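Local coordinates for protein separin (Saccharomyces cerevisiae, PDB 5U1T) that acts as a caspase-like cysteine protease that cleaves the MCD1/SCC1 subunit of cohesin at the onset of anaphase, allowing chromosomes to segregate, at residues Arg1157-Arg1162 with Gln1242-Pro1247; Phe441-Gln446 with Phe485-Ile490. All coordinates share one frame; numbering follows the deposited sequence.

From the N terminus the chain reaches contact 2 first. Residues 441-446 end helix 431-444, and the chain then runs through helices 448-458 and 470-485 before 485-490 returns to them. This closes a mostly helical loop of 38 residues in the helical domain and joins the end of helix 431-444 to the turn after helix 470-485. Contact 1 opens much later. Strand 1157-1163 leads into a mostly helical excursion of 79 residues, which includes the long helix 1209-1237. The 3-10 turn at 1242-1244 then comes back onto the sheet, within the family C50 region. The two loops lie in series and neither nest nor cross. The centres of contact 1 and contact 2 are about 94 Å apart.

Contact 1 (Arg1157-Arg1162 with Gln1242-Pro1247); sequences RRTHLR and QGFFSP
Phe1244 lays its ring against Thr1159 and Leu1161, two residues of strand 1157-1163. It is the one residue of 1242-1247 that reaches the strand. Its CG is anti to the backbone N (chi1 -167°), which carries the ring out of the 3-10 turn and across to the strand. Thr1159 and Leu1161 send their side chains toward it. His1160, between them, points away, and its ND1 is hydrogen-bonded to Ser1149 OG.

Leu1161 lies over one face of the ring, toward its rim. Its CG stands 4.2 Å above the plane of the Phe1244 ring. The methyl CD2 of Leu1161 lies 4.0 Å from Phe1244 CD1. Thr1159 meets the far end of the ring. Its OG1 lies 3.1 Å from Phe1244 CE1 and approaches the ring obliquely. A chi1 of 65° sets this hydroxyl between the backbone N and the carbonyl carbon of Thr1159. The carbonyl O of Thr1159 lies in the ring plane at the edge, 3.7 Å from Phe1244 CZ.

The strand is paired on both sides. Thr1159 and Leu1161 bond through their backbones to Lys1150 and Leu1148 of strand 1146-1152, and His1160 bonds to Ile962. Phe1244 also touches Leu1148 and makes a cation-pi contact with Lys1150, so its ring spans strands 1157-1163 and 1146-1152. With alanine in place of this phenylalanine, Leu1161 would probably lose its aromatic neighbour and Lys1150 its pi partner.

All the touching residues are buried. The two segments share no hydrogen bond, so the turn after helix 1209-1237 is held to strand 1157-1163 by the packing of one aromatic ring. The polar grip on that ring comes from the cation-pi contact with Lys1150.

Contact 2 (Phe441-Gln446 with Phe485-Ile490); sequences FISSAQ and FTRLKI
The last turn of helix 431-444 runs beside the short turn that follows helix 470-485, with Ser443 CA and Arg487 CA 7.4 Å apart.

Arg487 reaches across to Ser443. Its CG lies beside the backbone N (chi1 -48°), and its chain bends at chi3 (91°). This brings NE and NH2 to the hydroxyl. Ser443 OG accepts two weak bonds, from Arg487 NE at 2.8 Å and from Arg487 NH2 at 3.0 Å. Neither is straight, and the oxygen sits obliquely to the guanidinium group. The same hydroxyl bonds to the backbone O of Glu439, one helical turn back. Arg487 NH1 makes a salt bridge to Glu439 OE2, so the guanidinium spans two residues of one helix.

This is helix-end packing in the helical domain of separase. Helix 448-458 fills in beside it: Ile442 touches Ile454, and Leu488 touches Phe455.

The apolar half of the contact lies deeper: Ile442 and Leu488 are buried, while Ser443 and Arg487 are partly exposed. Ile442 points its side chain toward the turn. Its branch methyl CG2 meets Leu488 CD2 at 4.2 Å. The CG2 of Ile442 also lies 4.3 Å from Arg487 CB, at the foot of the arginine chain. Leu488 leaves its backbone alongside the contact, and the end of its side chain comes nearer to Ile442.

Contact 1 (Arg1157-Arg1162 with Gln1242-Pro1247)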
ATOM      1  N   ARG A1157     -58.086  -2.669   2.748  1.00 68.44           N
ATOM      2  CA  ARG A1157     -58.006  -1.487   1.914  1.00 67.97           C
ATOM      3  C   ARG A1157     -56.642  -0.814   2.047  1.00 65.91           C
ATOM      4  O   ARG A1157     -56.065  -0.747   3.136  1.00 55.27           O
ATOM      5  CB  ARG A1157     -59.137  -0.517   2.288  1.00 60.83           C
ATOM      6  CG  ARG A1157     -59.334   0.602   1.303  1.00 64.04           C
ATOM      7  CD  ARG A1157     -60.731   1.139   1.385  1.00 66.80           C
ATOM      8  NE  ARG A1157     -60.956   1.743   2.686  1.00 65.76           N
ATOM      9  CZ  ARG A1157     -62.123   2.209   3.112  1.00 67.22           C
ATOM     10  NH1 ARG A1157     -62.201   2.742   4.325  1.00 66.72           N
ATOM     11  NH2 ARG A1157     -63.201   2.157   2.334  1.00 64.77           N
ATOM     12  N   ARG A1158     -56.135  -0.336   0.923  1.00 63.96           N
ATOM     13  CA  ARG A1158     -54.854   0.320   0.845  1.00 61.64           C
ATOM     14  C   ARG A1158     -54.997   1.635   0.154  1.00 61.07           C
ATOM     15  O   ARG A1158     -55.378   1.679  -0.985  1.00 60.25           O
ATOM     16  CB  ARG A1158     -53.951  -0.505  -0.030  1.00 63.53           C
ATOM     17  CG  ARG A1158     -52.756  -1.098   0.660  1.00 74.27           C
ATOM     18  CD  ARG A1158     -52.145  -2.157  -0.225  1.00 77.19           C
ATOM     19  NE  ARG A1158     -51.919  -3.394   0.494  1.00 82.53           N
ATOM     20  CZ  ARG A1158     -52.422  -4.554   0.127  1.00 81.80           C
ATOM     21  NH1 ARG A1158     -52.169  -5.631   0.828  1.00 85.67           N
ATOM     22  NH2 ARG A1158     -53.173  -4.631  -0.944  1.00 79.85           N
ATOM     23  N   THR A1159     -54.650   2.713   0.820  1.00 59.33           N
ATOM     24  CA  THR A1159     -54.758   4.024   0.191  1.00 58.65           C
ATOM     25  C   THR A1159     -53.553   4.870   0.538  1.00 56.71           C
ATOM     26  O   THR A1159     -52.875   4.627   1.526  1.00 57.51           O
ATOM     27  CB  THR A1159     -56.055   4.757   0.605  1.00 54.30           C
ATOM     28  OG1 THR A1159     -56.026   5.040   2.004  1.00 56.67           O
ATOM     29  CG2 THR A1159     -57.257   3.888   0.323  1.00 60.50           C
ATOM     30  N   HIS A1160     -53.289   5.877  -0.272  1.00 55.81           N
ATOM     31  CA  HIS A1160     -52.059   6.640  -0.141  1.00 55.95           C
ATOM     32  C   HIS A1160     -52.333   8.027  -0.668  1.00 54.37           C
ATOM     33  O   HIS A1160     -53.128   8.154  -1.573  1.00 55.05           O
ATOM     34  CB  HIS A1160     -50.938   5.944  -0.918  1.00 58.22           C
ATOM     35  CG  HIS A1160     -49.825   6.852  -1.343  1.00 60.99           C
ATOM     36  ND1 HIS A1160     -48.847   7.292  -0.479  1.00 55.91           N
ATOM     37  CD2 HIS A1160     -49.528   7.391  -2.549  1.00 59.85           C
ATOM     38  CE1 HIS A1160     -48.000   8.068  -1.132  1.00 54.91           C
ATOM     39  NE2 HIS A1160     -48.389   8.145  -2.389  1.00 58.42           N
ATOM     40  N   LEU A1161     -51.731   9.073  -0.118  1.00 51.15           N
ATOM     41  CA  LEU A1161     -51.901  10.367  -0.767  1.00 53.71           C
ATOM     42  C   LEU A1161     -50.713  11.313  -0.648  1.00 56.55           C
ATOM     43  O   LEU A1161     -49.970  11.256   0.316  1.00 58.37           O
ATOM     44  CB  LEU A1161     -53.177  11.052  -0.254  1.00 55.19           C
ATOM     45  CG  LEU A1161     -53.578  11.127   1.208  1.00 61.17           C
ATOM     46  CD1 LEU A1161     -52.567  11.983   1.930  1.00 62.87           C
ATOM     47  CD2 LEU A1161     -54.971  11.713   1.334  1.00 59.17           C
ATOM     48  N   ARG A1162     -50.528  12.178  -1.643  1.00 56.93           N
ATOM     49  CA  ARG A1162     -49.353  13.050  -1.687  1.00 55.41           C
ATOM     50  C   ARG A1162     -49.751  14.477  -1.382  1.00 54.25           C
ATOM     51  O   ARG A1162     -50.600  15.051  -2.052  1.00 58.38           O
ATOM     52  CB  ARG A1162     -48.660  12.968  -3.051  1.00 53.92           C
ATOM     53  CG  ARG A1162     -48.304  11.562  -3.456  1.00 55.22           C
ATOM     54  CD  ARG A1162     -47.459  11.526  -4.718  1.00 65.56           C
ATOM     55  NE  ARG A1162     -46.251  10.720  -4.521  1.00 66.66           N
ATOM     56  CZ  ARG A1162     -45.040  11.247  -4.330  1.00 69.07           C
ATOM     57  NH1 ARG A1162     -44.901  12.576  -4.329  1.00 62.71           N
ATOM     58  NH2 ARG A1162     -43.970  10.453  -4.136  1.00 67.81           N
ATOM     59  N   GLN A1242     -57.523  15.650   7.150  1.00 60.40           N
ATOM     60  CA  GLN A1242     -57.233  15.236   8.498  1.00 60.43           C
ATOM     61  C   GLN A1242     -58.036  13.991   8.782  1.00 60.78           C
ATOM     62  O   GLN A1242     -57.755  13.276   9.708  1.00 63.71           O
ATOM     63  CB  GLN A1242     -57.598  16.315   9.484  1.00 56.68           C
ATOM     64  CG  GLN A1242     -56.854  17.605   9.300  1.00 60.72           C
ATOM     65  CD  GLN A1242     -57.007  18.508  10.486  1.00 66.35           C
ATOM     66  OE1 GLN A1242     -57.757  18.219  11.387  1.00 66.65           O
ATOM     67  NE2 GLN A1242     -56.294  19.607  10.488  1.00 66.25           N
ATOM     68  N   GLY A1243     -59.064  13.763   7.988  1.00 55.54           N
ATOM     69  CA  GLY A1243     -59.898  12.580   8.109  1.00 52.40           C
ATOM     70  C   GLY A1243     -59.254  11.260   7.723  1.00 57.18           C
ATOM     71  O   GLY A1243     -59.781  10.190   8.053  1.00 54.84           O
ATOM     72  N   PHE A1244     -58.116  11.336   7.023  1.00 57.17           N
ATOM     73  CA  PHE A1244     -57.325  10.166   6.665  1.00 52.14           C
ATOM     74  C   PHE A1244     -56.843   9.500   7.953  1.00 57.25           C
ATOM     75  O   PHE A1244     -56.646   8.285   8.008  1.00 52.54           O
ATOM     76  CB  PHE A1244     -56.146  10.586   5.772  1.00 57.62           C
ATOM     77  CG  PHE A1244     -55.434   9.440   5.070  1.00 54.32           C
ATOM     78  CD1 PHE A1244     -55.982   8.851   3.939  1.00 51.51           C
ATOM     79  CD2 PHE A1244     -54.204   8.988   5.521  1.00 48.91           C
ATOM     80  CE1 PHE A1244     -55.329   7.824   3.286  1.00 54.44           C
ATOM     81  CE2 PHE A1244     -53.537   7.961   4.865  1.00 55.39           C
ATOM     82  CZ  PHE A1244     -54.097   7.380   3.747  1.00 56.56           C
ATOM     83  N   PHE A1245     -56.682  10.311   8.997  1.00 52.69           N
ATOM     84  CA  PHE A1245     -56.224   9.824  10.292  1.00 56.54           C
ATOM     85  C   PHE A1245     -57.359   9.383  11.210  1.00 60.74           C
ATOM     86  O   PHE A1245     -57.113   8.825  12.285  1.00 52.49           O
ATOM     87  CB  PHE A1245     -55.400  10.902  10.994  1.00 54.20           C
ATOM     88  CG  PHE A1245     -54.070  11.117  10.377  1.00 59.21           C
ATOM     89  CD1 PHE A1245     -52.995  10.303  10.732  1.00 61.30           C
ATOM     90  CD2 PHE A1245     -53.894  12.103   9.415  1.00 55.35           C
ATOM     91  CE1 PHE A1245     -51.762  10.480  10.151  1.00 60.35           C
ATOM     92  CE2 PHE A1245     -52.670  12.295   8.826  1.00 62.61           C
ATOM     93  CZ  PHE A1245     -51.596  11.490   9.190  1.00 64.33           C
ATOM     94  N   SER A1246     -58.592   9.638  10.787  1.00 60.38           N
ATOM     95  CA  SER A1246     -59.730   9.427  11.667  1.00 60.22           C
ATOM     96  C   SER A1246     -59.909   7.955  12.037  1.00 59.81           C
ATOM     97  O   SER A1246     -59.856   7.061  11.176  1.00 59.60           O
ATOM     98  CB  SER A1246     -61.017   9.970  11.038  1.00 61.35           C
ATOM     99  OG  SER A1246     -62.152   9.407  11.663  1.00 55.21           O
ATOM    100  N   PRO A1247     -60.113   7.705  13.336  1.00 53.07           N
ATOM    101  CA  PRO A1247     -60.320   6.361  13.868  1.00 57.79           C
ATOM    102  C   PRO A1247     -61.727   5.844  13.617  1.00 69.53           C
ATOM    103  O   PRO A1247     -61.987   4.704  13.983  1.00 71.47           O
ATOM    104  CB  PRO A1247     -60.068   6.545  15.360  1.00 56.79           C
ATOM    105  CG  PRO A1247     -60.444   7.949  15.615  1.00 56.24           C
ATOM    106  CD  PRO A1247     -60.032   8.713  14.405  1.00 51.61           C
TER

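Contact 2 (Phe441-Gln446 with Phe485-Ile490)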
ATOM      1  N   PHE A 441      37.948 -17.400   4.278  1.00 65.88           N
ATOM      2  CA  PHE A 441      39.156 -16.951   4.998  1.00 59.57           C
ATOM      3  C   PHE A 441      38.773 -16.144   6.237  1.00 63.06           C
ATOM      4  O   PHE A 441      39.130 -16.511   7.357  1.00 65.39           O
ATOM      5  CB  PHE A 441      40.078 -16.079   4.122  1.00 59.65           C
ATOM      6  CG  PHE A 441      40.489 -16.714   2.821  1.00 59.91           C
ATOM      7  CD1 PHE A 441      40.467 -18.089   2.651  1.00 57.33           C
ATOM      8  CD2 PHE A 441      40.904 -15.921   1.765  1.00 57.98           C
ATOM      9  CE1 PHE A 441      40.837 -18.651   1.451  1.00 55.19           C
ATOM     10  CE2 PHE A 441      41.275 -16.484   0.562  1.00 59.79           C
ATOM     11  CZ  PHE A 441      41.237 -17.849   0.407  1.00 58.30           C
ATOM     12  N   ILE A 442      38.042 -15.046   6.014  1.00 65.19           N
ATOM     13  CA  ILE A 442      37.679 -14.125   7.083  1.00 62.60           C
ATOM     14  C   ILE A 442      37.028 -14.883   8.218  1.00 60.05           C
ATOM     15  O   ILE A 442      37.405 -14.727   9.374  1.00 65.19           O
ATOM     16  CB  ILE A 442      36.751 -13.012   6.587  1.00 58.74           C
ATOM     17  CG1 ILE A 442      37.511 -12.119   5.613  1.00 54.26           C
ATOM     18  CG2 ILE A 442      36.261 -12.177   7.756  1.00 56.71           C
ATOM     19  CD1 ILE A 442      36.652 -11.127   4.894  1.00 61.99           C
ATOM     20  N   SER A 443      36.091 -15.750   7.871  1.00 63.85           N
ATOM     21  CA  SER A 443      35.464 -16.624   8.840  1.00 65.73           C
ATOM     22  C   SER A 443      36.473 -17.454   9.629  1.00 64.36           C
ATOM     23  O   SER A 443      36.256 -17.728  10.803  1.00 70.20           O
ATOM     24  CB  SER A 443      34.481 -17.545   8.135  1.00 72.42           C
ATOM     25  OG  SER A 443      33.455 -16.783   7.522  1.00 77.09           O
ATOM     26  N   SER A 444      37.578 -17.842   8.995  1.00 68.07           N
ATOM     27  CA  SER A 444      38.534 -18.739   9.633  1.00 63.85           C
ATOM     28  C   SER A 444      39.543 -17.988  10.512  1.00 64.38           C
ATOM     29  O   SER A 444      40.193 -18.592  11.372  1.00 65.23           O
ATOM     30  CB  SER A 444      39.258 -19.573   8.573  1.00 65.20           C
ATOM     31  OG  SER A 444      39.953 -18.753   7.648  1.00 67.03           O
ATOM     32  N   ALA A 445      39.647 -16.673  10.314  1.00 63.99           N
ATOM     33  CA  ALA A 445      40.609 -15.858  11.052  1.00 62.46           C
ATOM     34  C   ALA A 445      40.359 -15.918  12.560  1.00 61.91           C
ATOM     35  O   ALA A 445      39.207 -15.946  13.005  1.00 67.45           O
ATOM     36  CB  ALA A 445      40.571 -14.420  10.562  1.00 58.14           C
ATOM     37  N   GLN A 446      41.449 -15.898  13.325  1.00 61.20           N
ATOM     38  CA  GLN A 446      41.460 -16.197  14.757  1.00 58.29           C
ATOM     39  C   GLN A 446      40.960 -15.133  15.720  1.00 60.12           C
ATOM     40  O   GLN A 446      40.838 -15.407  16.913  1.00 62.81           O
ATOM     41  CB  GLN A 446      42.883 -16.522  15.194  1.00 68.57           C
ATOM     42  CG  GLN A 446      43.684 -17.263  14.174  1.00 75.96           C
ATOM     43  CD  GLN A 446      43.372 -18.733  14.206  1.00 79.01           C
ATOM     44  OE1 GLN A 446      42.229 -19.144  14.365  1.00 78.13           O
ATOM     45  NE2 GLN A 446      44.392 -19.532  14.090  1.00 83.20           N
ATOM     46  N   PHE A 485      32.271  -7.788   4.794  1.00 59.12           N
ATOM     47  CA  PHE A 485      32.312  -6.647   5.706  1.00 52.77           C
ATOM     48  C   PHE A 485      31.460  -6.870   6.942  1.00 53.19           C
ATOM     49  O   PHE A 485      31.866  -6.545   8.046  1.00 56.84           O
ATOM     50  CB  PHE A 485      31.866  -5.381   4.984  1.00 58.09           C
ATOM     51  CG  PHE A 485      31.788  -4.174   5.859  1.00 54.33           C
ATOM     52  CD1 PHE A 485      32.922  -3.471   6.190  1.00 51.59           C
ATOM     53  CD2 PHE A 485      30.565  -3.724   6.333  1.00 60.42           C
ATOM     54  CE1 PHE A 485      32.849  -2.352   6.989  1.00 52.59           C
ATOM     55  CE2 PHE A 485      30.477  -2.603   7.130  1.00 55.78           C
ATOM     56  CZ  PHE A 485      31.622  -1.918   7.469  1.00 56.63           C
ATOM     57  N   THR A 486      30.285  -7.450   6.752  1.00 61.34           N
ATOM     58  CA  THR A 486      29.315  -7.665   7.836  1.00 64.90           C
ATOM     59  C   THR A 486      29.805  -8.658   8.900  1.00 66.83           C
ATOM     60  O   THR A 486      29.358  -8.637  10.051  1.00 67.77           O
ATOM     61  CB  THR A 486      27.998  -8.176   7.268  1.00 65.73           C
ATOM     62  OG1 THR A 486      28.271  -9.338   6.469  1.00 71.36           O
ATOM     63  CG2 THR A 486      27.328  -7.105   6.410  1.00 58.81           C
ATOM     64  N   ARG A 487      30.736  -9.519   8.498  1.00 72.68           N
ATOM     65  CA  ARG A 487      31.401 -10.443   9.416  1.00 69.22           C
ATOM     66  C   ARG A 487      32.419  -9.755  10.321  1.00 67.15           C
ATOM     67  O   ARG A 487      32.931 -10.359  11.255  1.00 66.47           O
ATOM     68  CB  ARG A 487      32.103 -11.544   8.629  1.00 56.73           C
ATOM     69  CG  ARG A 487      31.222 -12.141   7.581  1.00 67.14           C
ATOM     70  CD  ARG A 487      31.933 -13.221   6.835  1.00 72.23           C
ATOM     71  NE  ARG A 487      31.719 -14.527   7.446  1.00 80.04           N
ATOM     72  CZ  ARG A 487      30.584 -15.213   7.346  1.00 84.09           C
ATOM     73  NH1 ARG A 487      29.555 -14.695   6.666  1.00 83.19           N
ATOM     74  NH2 ARG A 487      30.473 -16.406   7.932  1.00 84.87           N
ATOM     75  N   LEU A 488      32.736  -8.500  10.040  1.00 67.79           N
ATOM     76  CA  LEU A 488      33.766  -7.831  10.819  1.00 61.15           C
ATOM     77  C   LEU A 488      33.188  -7.228  12.070  1.00 65.72           C
ATOM     78  O   LEU A 488      33.922  -6.908  13.003  1.00 74.57           O
ATOM     79  CB  LEU A 488      34.448  -6.750  10.000  1.00 61.74           C
ATOM     80  CG  LEU A 488      35.108  -7.269   8.735  1.00 61.32           C
ATOM     81  CD1 LEU A 488      35.547  -6.072   7.930  1.00 55.83           C
ATOM     82  CD2 LEU A 488      36.262  -8.189   9.079  1.00 58.13           C
ATOM     83  N   LYS A 489      31.870  -7.056  12.071  1.00 68.99           N
ATOM     84  CA  LYS A 489      31.177  -6.468  13.207  1.00 70.65           C
ATOM     85  C   LYS A 489      31.876  -5.200  13.738  1.00 69.02           C
ATOM     86  O   LYS A 489      32.278  -5.142  14.898  1.00 72.06           O
ATOM     87  CB  LYS A 489      31.039  -7.519  14.320  1.00 78.02           C
ATOM     88  CG  LYS A 489      29.857  -8.490  14.121  1.00 78.95           C
ATOM     89  CD  LYS A 489      30.133  -9.873  14.715  1.00 80.25           C
ATOM     90  CE  LYS A 489      30.880  -9.792  16.051  1.00 84.65           C
ATOM     91  NZ  LYS A 489      30.951 -11.117  16.774  1.00 86.25           N
ATOM     92  N   ILE A 490      32.038  -4.193  12.883  1.00 67.07           N
ATOM     93  CA  ILE A 490      32.677  -2.951  13.305  1.00 68.37           C
ATOM     94  C   ILE A 490      31.632  -1.835  13.425  1.00 70.59           C
ATOM     95  O   ILE A 490      30.657  -1.779  12.659  1.00 66.77           O
ATOM     96  CB  ILE A 490      33.818  -2.537  12.335  1.00 63.81           C
ATOM     97  CG1 ILE A 490      33.277  -1.764  11.134  1.00 61.55           C
ATOM     98  CG2 ILE A 490      34.624  -3.764  11.885  1.00 65.97           C
ATOM     99  CD1 ILE A 490      34.287  -1.564  10.042  1.00 62.12           C
TER